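Local coordinates for thioredoxin peroxidase 2 (Plasmodium falciparum, PDB 2C0D), which probably reduces hydrogen peroxide and organic hydroperoxides to water and alcohols, as a thioredoxin-dependent 2-Cys peroxiredoxin of the mitochondrion, at residues C59-Y64 and E92-S97; F63-Y68 and A145-F150; I96-V101 and I128-S133. All coordinates share one frame; numbering follows the deposited sequence.

Contact 1. Residues C59-Y64 and E92-S97; sequences CCLLFY and ELLGIS
Cys60 N donates to Glu92 O at 2.8 Å, and the parallel pairing of strands 59-63 and 92-97 then zigzags through Leu94 N to Cys60 O, Leu62 N to Leu94 O and Ile96 N to Leu62 O. The fifth bond, Tyr64 N to Ile96 O, is longer (3.1 Å) and more bent, at 147°. Ile96 O also receives the CA-H of Phe63, its CA 3.2 Å away. Apolar packing occupies both faces. Phe63 and Ile96 lie side by side; CG1 of Ile96, anti to the carbonyl carbon (chi1 -55°), carries CD1 over the ring face in a CH-pi contact, 4.1 Å from the Phe63 centroid. Next along this face, Leu61 CD2 meets Leu94 CD1 at 3.9 Å. On the other face, with Leu62, Cys60 SG lies 3.7 Å from Leu93 CD1. The Tyr64 ring has Ile96 O over one face and Gly95 CA at its edge, while its CE1 lies 3.5 Å from Ser97 CB. The strands belong to a beta-alpha-beta unit in the thioredoxin-fold core: Phe79 of helix 73-81 packs on Leu62 and Leu93, and strands 144-152 and 123-126 flank the pair.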
loop_
_atom_site.group_PDB
_atom_site.type_symbol
_atom_site.label_atom_id
_atom_site.label_comp_id
_atom_site.label_asym_id
_atom_site.label_seq_id
_atom_site.Cartn_x
_atom_site.Cartn_y
_atom_site.Cartn_z
ATOM N N CYS B 59 9.465 4.137 -12.127
ATOM C CA CYS B 59 10.087 2.938 -11.543
ATOM C C CYS B 59 9.106 2.235 -10.635
ATOM O O CYS B 59 8.302 2.897 -9.958
ATOM C CB CYS B 59 11.293 3.316 -10.697
ATOM S SG CYS B 59 12.637 3.969 -11.701
ATOM N N CYS B 60 9.174 0.912 -10.601
ATOM C CA CYS B 60 8.415 0.135 -9.616
ATOM C C CYS B 60 9.485 -0.603 -8.795
ATOM O O CYS B 60 10.229 -1.404 -9.350
ATOM C CB CYS B 60 7.461 -0.842 -10.313
ATOM S SG CYS B 60 6.644 -1.939 -9.176
ATOM N N LEU B 61 9.613 -0.257 -7.517
ATOM C CA LEU B 61 10.581 -0.932 -6.650
ATOM C C LEU B 61 9.867 -2.076 -5.945
ATOM O O LEU B 61 8.886 -1.837 -5.208
ATOM C CB LEU B 61 11.139 0.011 -5.588
ATOM C CG LEU B 61 11.697 1.331 -6.104
ATOM C CD1 LEU B 61 12.342 2.143 -4.970
ATOM C CD2 LEU B 61 12.685 1.107 -7.298
ATOM N N LEU B 62 10.357 -3.295 -6.108
ATOM C CA LEU B 62 9.723 -4.455 -5.530
ATOM C C LEU B 62 10.698 -5.066 -4.520
ATOM O O LEU B 62 11.662 -5.741 -4.922
ATOM C CB LEU B 62 9.403 -5.459 -6.658
ATOM C CG LEU B 62 8.672 -6.759 -6.325
ATOM C CD1 LEU B 62 7.200 -6.517 -6.015
ATOM C CD2 LEU B 62 8.804 -7.729 -7.511
ATOM N N PHE B 63 10.464 -4.833 -3.227
ATOM C CA PHE B 63 11.352 -5.380 -2.180
ATOM C C PHE B 63 10.861 -6.759 -1.735
ATOM O O PHE B 63 9.639 -7.039 -1.701
ATOM C CB PHE B 63 11.311 -4.483 -0.940
ATOM C CG PHE B 63 11.997 -3.151 -1.124
ATOM C CD1 PHE B 63 13.335 -2.985 -0.722
ATOM C CD2 PHE B 63 11.296 -2.069 -1.644
ATOM C CE1 PHE B 63 13.965 -1.751 -0.853
ATOM C CE2 PHE B 63 11.910 -0.818 -1.767
ATOM C CZ PHE B 63 13.241 -0.651 -1.355
ATOM N N TYR B 64 11.796 -7.634 -1.372
ATOM C CA TYR B 64 11.372 -8.985 -0.910
ATOM C C TYR B 64 12.487 -9.606 -0.083
ATOM O O TYR B 64 13.659 -9.158 -0.178
ATOM C CB TYR B 64 11.015 -9.907 -2.099
ATOM C CG TYR B 64 12.146 -9.959 -3.088
ATOM C CD1 TYR B 64 13.247 -10.841 -2.913
ATOM C CD2 TYR B 64 12.161 -9.070 -4.172
ATOM C CE1 TYR B 64 14.323 -10.827 -3.807
ATOM C CE2 TYR B 64 13.237 -9.048 -5.064
ATOM C CZ TYR B 64 14.299 -9.907 -4.873
ATOM O OH TYR B 64 15.328 -9.816 -5.799
ATOM N N GLU B 92 10.298 1.008 -15.330
ATOM C CA GLU B 92 11.427 0.129 -14.996
ATOM C C GLU B 92 11.097 -0.668 -13.718
ATOM O O GLU B 92 10.906 -0.053 -12.645
ATOM C CB GLU B 92 12.686 0.981 -14.770
ATOM C CG GLU B 92 13.970 0.116 -14.556
ATOM C CD GLU B 92 14.654 -0.369 -15.839
ATOM O OE1 GLU B 92 14.316 0.132 -16.949
ATOM O OE2 GLU B 92 15.577 -1.248 -15.736
ATOM N N LEU B 93 11.024 -1.997 -13.824
ATOM C CA LEU B 93 10.802 -2.849 -12.633
ATOM C C LEU B 93 12.151 -3.196 -12.000
ATOM O O LEU B 93 13.054 -3.744 -12.681
ATOM C CB LEU B 93 10.069 -4.132 -13.027
ATOM C CG LEU B 93 9.757 -5.100 -11.876
ATOM C CD1 LEU B 93 8.847 -4.428 -10.803
ATOM C CD2 LEU B 93 9.098 -6.393 -12.454
ATOM N N LEU B 94 12.306 -2.898 -10.710
ATOM C CA LEU B 94 13.552 -3.261 -9.997
ATOM C C LEU B 94 13.233 -4.133 -8.772
ATOM O O LEU B 94 12.507 -3.685 -7.848
ATOM C CB LEU B 94 14.291 -2.010 -9.534
ATOM C CG LEU B 94 14.681 -1.035 -10.664
ATOM C CD1 LEU B 94 15.264 0.232 -10.079
ATOM C CD2 LEU B 94 15.637 -1.672 -11.669
ATOM N N GLY B 95 13.755 -5.364 -8.768
ATOM C CA GLY B 95 13.596 -6.210 -7.580
ATOM C C GLY B 95 14.715 -5.827 -6.637
ATOM O O GLY B 95 15.871 -5.574 -7.071
ATOM N N ILE B 96 14.408 -5.698 -5.352
ATOM C CA ILE B 96 15.455 -5.308 -4.397
ATOM C C ILE B 96 15.446 -6.239 -3.166
ATOM O O ILE B 96 14.395 -6.438 -2.567
ATOM C CB ILE B 96 15.269 -3.865 -3.898
ATOM C CG1 ILE B 96 15.198 -2.878 -5.076
ATOM C CG2 ILE B 96 16.419 -3.500 -2.939
ATOM C CD1 ILE B 96 14.739 -1.475 -4.707
ATOM N N SER B 97 16.593 -6.806 -2.793
ATOM C CA SER B 97 16.700 -7.550 -1.504
ATOM C C SER B 97 18.065 -7.238 -0.889
ATOM O O SER B 97 18.955 -6.723 -1.585
ATOM C CB SER B 97 16.509 -9.066 -1.647
ATOM O OG SER B 97 17.676 -9.688 -2.229
#

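Contact 2. Residues F63-Y68 and A145-F150; sequences FYPLNY and ALRGLF
Arg147 turns one face of its guanidinium to the CG and CD atoms of Pro65, the two side chains crossing at about a right angle, with CD over that face and NH2 3.6 Å from Pro65 CG. A bend at chi3 (-48°) brings the guanidinium back to the loop although CB points away from it. Water 2, in the guanidinium plane, accepts from Arg147 NH1 at 3.0 Å and donates to Pro65 O at 2.8 Å. Further grips come from outside the segments: Glu75 OE2 forms a salt bridge with NH1, Phe70 O takes NH2, and Leu166 O takes NE. These bonds fix the rotation of the group, which stands about 4 Å from the side chain of Cys72, the predicted peroxidatic cysteine. Pro65 opens the peroxiredoxin active-site motif PxxxTxxC that ends at that cysteine, and Arg147 is consistent with the arginine that accompanies it in this family. Upstream of the motif, strand 58-63 runs antiparallel to strand 144-152. Phe63 N donates to Gly148 O at 2.9 Å, although the place of that oxygen is less certain. An inverse gamma turn centred on Arg147, closed by Gly148 N to Leu146 O, breaks the strand pairing here. Beyond it Ala145 O lies 3.4 Å from Pro65 N, which has no hydrogen to give, and water 1 instead joins Tyr64 O to Ala145 N. Phe63 and Phe150 meet rim to rim, planes at 83° and centroids 5.8 Å apart, with Phe63 CE2 3.6 Å from Phe150 CD2. Phe63 CD1 also approaches Ala145 CB, and Leu146 packs on Val27 of the second subunit.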
loop_
_atom_site.group_PDB
_atom_site.type_symbol
_atom_site.label_atom_id
_atom_site.label_comp_id
_atom_site.label_asym_id
_atom_site.label_seq_id
_atom_site.Cartn_x
_atom_site.Cartn_y
_atom_site.Cartn_z
ATOM N N PHE B 63 10.464 -4.833 -3.227
ATOM C CA PHE B 63 11.352 -5.380 -2.180
ATOM C C PHE B 63 10.861 -6.759 -1.735
ATOM O O PHE B 63 9.639 -7.039 -1.701
ATOM C CB PHE B 63 11.311 -4.483 -0.940
ATOM C CG PHE B 63 11.997 -3.151 -1.124
ATOM C CD1 PHE B 63 13.335 -2.985 -0.722
ATOM C CD2 PHE B 63 11.296 -2.069 -1.644
ATOM C CE1 PHE B 63 13.965 -1.751 -0.853
ATOM C CE2 PHE B 63 11.910 -0.818 -1.767
ATOM C CZ PHE B 63 13.241 -0.651 -1.355
ATOM N N TYR B 64 11.796 -7.634 -1.372
ATOM C CA TYR B 64 11.372 -8.985 -0.910
ATOM C C TYR B 64 12.487 -9.606 -0.083
ATOM O O TYR B 64 13.659 -9.158 -0.178
ATOM C CB TYR B 64 11.015 -9.907 -2.099
ATOM C CG TYR B 64 12.146 -9.959 -3.088
ATOM C CD1 TYR B 64 13.247 -10.841 -2.913
ATOM C CD2 TYR B 64 12.161 -9.070 -4.172
ATOM C CE1 TYR B 64 14.323 -10.827 -3.807
ATOM C CE2 TYR B 64 13.237 -9.048 -5.064
ATOM C CZ TYR B 64 14.299 -9.907 -4.873
ATOM O OH TYR B 64 15.328 -9.816 -5.799
ATOM N N PRO B 65 12.128 -10.587 0.766
ATOM C CA PRO B 65 13.067 -11.407 1.541
ATOM C C PRO B 65 13.495 -12.673 0.774
ATOM O O PRO B 65 12.720 -13.205 -0.034
ATOM C CB PRO B 65 12.209 -11.804 2.769
ATOM C CG PRO B 65 10.841 -12.028 2.173
ATOM C CD PRO B 65 10.719 -10.852 1.153
ATOM N N LEU B 66 14.737 -13.114 1.018
ATOM C CA LEU B 66 15.233 -14.383 0.486
ATOM C C LEU B 66 15.477 -15.465 1.557
ATOM O O LEU B 66 15.943 -16.547 1.220
ATOM C CB LEU B 66 16.523 -14.178 -0.312
ATOM C CG LEU B 66 16.390 -13.490 -1.673
ATOM C CD1 LEU B 66 17.738 -13.551 -2.448
ATOM C CD2 LEU B 66 15.278 -14.056 -2.525
ATOM N N ASN B 67 15.107 -15.212 2.806
ATOM C CA ASN B 67 15.253 -16.277 3.821
ATOM C C ASN B 67 14.288 -17.426 3.507
ATOM O O ASN B 67 13.242 -17.212 2.878
ATOM C CB ASN B 67 15.079 -15.749 5.233
ATOM C CG ASN B 67 13.832 -14.944 5.385
ATOM O OD1 ASN B 67 12.749 -15.501 5.514
ATOM N ND2 ASN B 67 13.972 -13.615 5.385
ATOM N N TYR B 68 14.637 -18.644 3.890
ATOM C CA TYR B 68 13.767 -19.779 3.540
ATOM C C TYR B 68 12.350 -19.685 4.091
ATOM O O TYR B 68 11.418 -20.198 3.467
ATOM C CB TYR B 68 14.379 -21.110 3.955
ATOM C CG TYR B 68 15.630 -21.478 3.179
ATOM C CD1 TYR B 68 15.778 -21.140 1.834
ATOM C CD2 TYR B 68 16.647 -22.217 3.796
ATOM C CE1 TYR B 68 16.929 -21.466 1.129
ATOM C CE2 TYR B 68 17.801 -22.586 3.087
ATOM C CZ TYR B 68 17.929 -22.197 1.758
ATOM O OH TYR B 68 19.062 -22.528 1.036
ATOM N N ALA B 145 14.550 -7.271 3.927
ATOM C CA ALA B 145 13.474 -6.409 3.458
ATOM C C ALA B 145 12.093 -7.058 3.561
ATOM O O ALA B 145 11.872 -8.239 3.191
ATOM C CB ALA B 145 13.739 -5.957 2.018
ATOM N N LEU B 146 11.133 -6.253 3.987
ATOM C CA LEU B 146 9.726 -6.662 4.023
ATOM C C LEU B 146 9.162 -6.594 2.612
ATOM O O LEU B 146 9.829 -6.114 1.671
ATOM C CB LEU B 146 8.930 -5.714 4.950
ATOM C CG LEU B 146 9.394 -5.786 6.432
ATOM C CD1 LEU B 146 8.705 -4.707 7.232
ATOM C CD2 LEU B 146 9.003 -7.145 6.986
ATOM N N ARG B 147 7.919 -7.060 2.463
ATOM C CA ARG B 147 7.290 -7.183 1.151
ATOM C C ARG B 147 6.730 -5.827 0.743
ATOM O O ARG B 147 5.496 -5.596 0.786
ATOM C CB ARG B 147 6.193 -8.269 1.235
ATOM C CG ARG B 147 6.024 -8.921 -0.120
ATOM C CD ARG B 147 5.537 -10.353 -0.222
ATOM N NE ARG B 147 6.147 -11.380 0.603
ATOM C CZ ARG B 147 7.177 -12.165 0.251
ATOM N NH1 ARG B 147 7.845 -11.996 -0.883
ATOM N NH2 ARG B 147 7.595 -13.075 1.102
ATOM N N GLY B 148 7.633 -4.913 0.394
ATOM C CA GLY B 148 7.248 -3.529 0.097
ATOM C C GLY B 148 7.221 -3.295 -1.395
ATOM O O GLY B 148 7.952 -3.951 -2.160
ATOM N N LEU B 149 6.397 -2.342 -1.834
ATOM C CA LEU B 149 6.372 -1.979 -3.238
ATOM C C LEU B 149 6.158 -0.485 -3.346
ATOM O O LEU B 149 5.323 0.079 -2.631
ATOM C CB LEU B 149 5.229 -2.697 -3.958
ATOM C CG LEU B 149 5.129 -2.393 -5.461
ATOM C CD1 LEU B 149 4.680 -3.636 -6.256
ATOM C CD2 LEU B 149 4.146 -1.236 -5.631
ATOM N N PHE B 150 6.923 0.154 -4.221
ATOM C CA PHE B 150 6.787 1.619 -4.397
ATOM C C PHE B 150 6.738 1.970 -5.861
ATOM O O PHE B 150 7.461 1.367 -6.672
ATOM C CB PHE B 150 8.022 2.311 -3.770
ATOM C CG PHE B 150 8.127 2.071 -2.277
ATOM C CD1 PHE B 150 7.587 2.999 -1.376
ATOM C CD2 PHE B 150 8.707 0.902 -1.775
ATOM C CE1 PHE B 150 7.673 2.779 0.003
ATOM C CE2 PHE B 150 8.763 0.657 -0.397
ATOM C CZ PHE B 150 8.233 1.590 0.491
HETATM O O HOH W 1 15.786 -8.798 1.701
HETATM O O HOH W 2 10.412 -13.492 -1.520
#

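Contact 3. Residues I96-V101 and I128-S133; sequences ISVDSV and INKDIS
Val98 overlaps the start of helix 131-135 with one methyl, CG1, which lies 4.0 Å from Ser133 OG and 4.2 Å from Lys130 CG. Here two turns that lead into helices of the thioredoxin fold pack together: the chain leaving strand 91-97 turns through Val98 and Asp99 into helix 101-109, N-capped by Ser100, while Lys130 holds the N-cap position of helix 131-135. No direct hydrogen bond joins the two segments. Asp127 links them: its backbone bonds to Ser97 and its carboxylate receives the backbone N-H groups of Ile132 and Ser133; Ser126 OG separately bonds Asp99 O. On the outer side Ile128 lies against the turn. Its chi1 of 52° sets CG1 between the backbone N and the carbonyl carbon, and the CG1 branch leads away while CG2 faces the turn. That methyl sits 3.8 Å from Val98 O and 3.9 Å from Ser100 CA. Ser100 OG is itself turned to its own helix, where it caps Ser103 N. Deeper, where the contact enters the core, Ile96 and Ile132 each direct CB toward the other segment, and their methyls approach loosely, Ile96 CD1 being 4.3 Å from Ile132 CG2.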
loop_
_atom_site.group_PDB
_atom_site.type_symbol
_atom_site.label_atom_id
_atom_site.label_comp_id
_atom_site.label_asym_id
_atom_site.label_seq_id
_atom_site.Cartn_x
_atom_site.Cartn_y
_atom_site.Cartn_z
ATOM N N ILE B 96 14.408 -5.698 -5.352
ATOM C CA ILE B 96 15.455 -5.308 -4.397
ATOM C C ILE B 96 15.446 -6.239 -3.166
ATOM O O ILE B 96 14.395 -6.438 -2.567
ATOM C CB ILE B 96 15.269 -3.865 -3.898
ATOM C CG1 ILE B 96 15.198 -2.878 -5.076
ATOM C CG2 ILE B 96 16.419 -3.500 -2.939
ATOM C CD1 ILE B 96 14.739 -1.475 -4.707
ATOM N N SER B 97 16.593 -6.806 -2.793
ATOM C CA SER B 97 16.700 -7.550 -1.504
ATOM C C SER B 97 18.065 -7.238 -0.889
ATOM O O SER B 97 18.955 -6.723 -1.585
ATOM C CB SER B 97 16.509 -9.066 -1.647
ATOM O OG SER B 97 17.676 -9.688 -2.229
ATOM N N VAL B 98 18.247 -7.601 0.377
ATOM C CA VAL B 98 19.545 -7.338 1.064
ATOM C C VAL B 98 20.696 -8.291 0.633
ATOM O O VAL B 98 21.850 -8.133 1.062
ATOM C CB VAL B 98 19.383 -7.286 2.604
ATOM C CG1 VAL B 98 18.337 -6.218 2.966
ATOM C CG2 VAL B 98 18.986 -8.592 3.138
ATOM N N ASP B 99 20.402 -9.191 -0.276
ATOM C CA ASP B 99 21.307 -10.305 -0.566
ATOM C C ASP B 99 22.271 -9.961 -1.692
ATOM O O ASP B 99 22.036 -8.998 -2.426
ATOM C CB ASP B 99 20.480 -11.522 -0.940
ATOM C CG ASP B 99 19.467 -11.908 0.151
ATOM O OD1 ASP B 99 19.713 -12.910 0.861
ATOM O OD2 ASP B 99 18.409 -11.249 0.267
ATOM N N SER B 100 23.340 -10.752 -1.852
ATOM C CA SER B 100 24.416 -10.372 -2.781
ATOM C C SER B 100 24.083 -10.649 -4.255
ATOM O O SER B 100 23.118 -11.385 -4.568
ATOM C CB SER B 100 25.676 -11.184 -2.424
ATOM O OG SER B 100 25.429 -12.573 -2.658
ATOM N N VAL B 101 24.913 -10.107 -5.156
ATOM C CA VAL B 101 24.735 -10.369 -6.595
ATOM C C VAL B 101 24.840 -11.877 -6.858
ATOM O O VAL B 101 24.049 -12.409 -7.623
ATOM C CB VAL B 101 25.720 -9.555 -7.449
ATOM C CG1 VAL B 101 25.561 -9.893 -8.924
ATOM C CG2 VAL B 101 25.435 -8.045 -7.223
ATOM N N ILE B 128 23.157 -4.498 -0.264
ATOM C CA ILE B 128 24.018 -5.255 0.648
ATOM C C ILE B 128 24.381 -4.478 1.890
ATOM O O ILE B 128 24.679 -5.108 2.911
ATOM C CB ILE B 128 25.312 -5.813 0.031
ATOM C CG1 ILE B 128 26.065 -4.692 -0.689
ATOM C CG2 ILE B 128 25.034 -7.169 -0.712
ATOM C CD1 ILE B 128 27.497 -5.096 -0.919
ATOM N N ASN B 129 24.255 -3.143 1.853
ATOM C CA ASN B 129 24.505 -2.358 3.076
ATOM C C ASN B 129 23.214 -1.985 3.854
ATOM O O ASN B 129 23.287 -1.308 4.890
ATOM C CB ASN B 129 25.286 -1.088 2.735
ATOM C CG ASN B 129 26.634 -1.384 2.107
ATOM O OD1 ASN B 129 27.282 -2.392 2.418
ATOM N ND2 ASN B 129 27.065 -0.493 1.187
ATOM N N LYS B 130 22.067 -2.423 3.324
ATOM C CA LYS B 130 20.716 -2.272 3.928
ATOM C C LYS B 130 20.149 -0.865 3.930
ATOM O O LYS B 130 19.024 -0.676 4.416
ATOM C CB LYS B 130 20.630 -2.865 5.360
ATOM C CG LYS B 130 21.194 -4.303 5.431
ATOM C CD LYS B 130 20.978 -4.897 6.796
ATOM C CE LYS B 130 21.629 -6.272 6.885
ATOM N NZ LYS B 130 23.083 -6.070 7.228
ATOM N N ASP B 131 20.883 0.101 3.377
ATOM C CA ASP B 131 20.430 1.519 3.378
ATOM C C ASP B 131 19.219 1.775 2.462
ATOM O O ASP B 131 18.420 2.696 2.724
ATOM C CB ASP B 131 21.575 2.480 3.032
ATOM C CG ASP B 131 22.130 2.243 1.652
ATOM O OD1 ASP B 131 22.911 1.269 1.512
ATOM O OD2 ASP B 131 21.813 3.022 0.692
ATOM N N ILE B 132 19.055 0.967 1.411
ATOM C CA ILE B 132 17.924 1.191 0.523
ATOM C C ILE B 132 16.679 0.767 1.277
ATOM O O ILE B 132 15.707 1.540 1.391
ATOM C CB ILE B 132 18.052 0.419 -0.790
ATOM C CG1 ILE B 132 19.362 0.817 -1.546
ATOM C CG2 ILE B 132 16.805 0.713 -1.688
ATOM C CD1 ILE B 132 19.584 -0.089 -2.757
ATOM N N SER B 133 16.692 -0.461 1.797
ATOM C CA SER B 133 15.520 -0.929 2.585
ATOM C C SER B 133 15.262 -0.014 3.775
ATOM O O SER B 133 14.100 0.287 4.077
ATOM C CB SER B 133 15.664 -2.395 3.044
ATOM O OG SER B 133 15.844 -3.227 1.899
#

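How the contacts relate
From the N terminus, strand 58-63 pairs first in contact 1, closing the loop that carries helices 73-81 and 83-88. Contact 3 begins where contact 1 ends, on the last residues of strand 91-97, and closes the next excursion, through helix 101-109 and strand 123-126. Contact 2 leaves from the end of the same strand as contact 1, sharing Phe63 and Tyr64 with it, and spans a much longer loop to strand 144-152; contact 3 is nested inside. Strand 58-63 thus has a partner on each side. Phe63 also connects all three: its CZ packs on Ile132 CG2, tying the central strands to helix 131-135, and Ala145 CB meets Ser133 OG beside it.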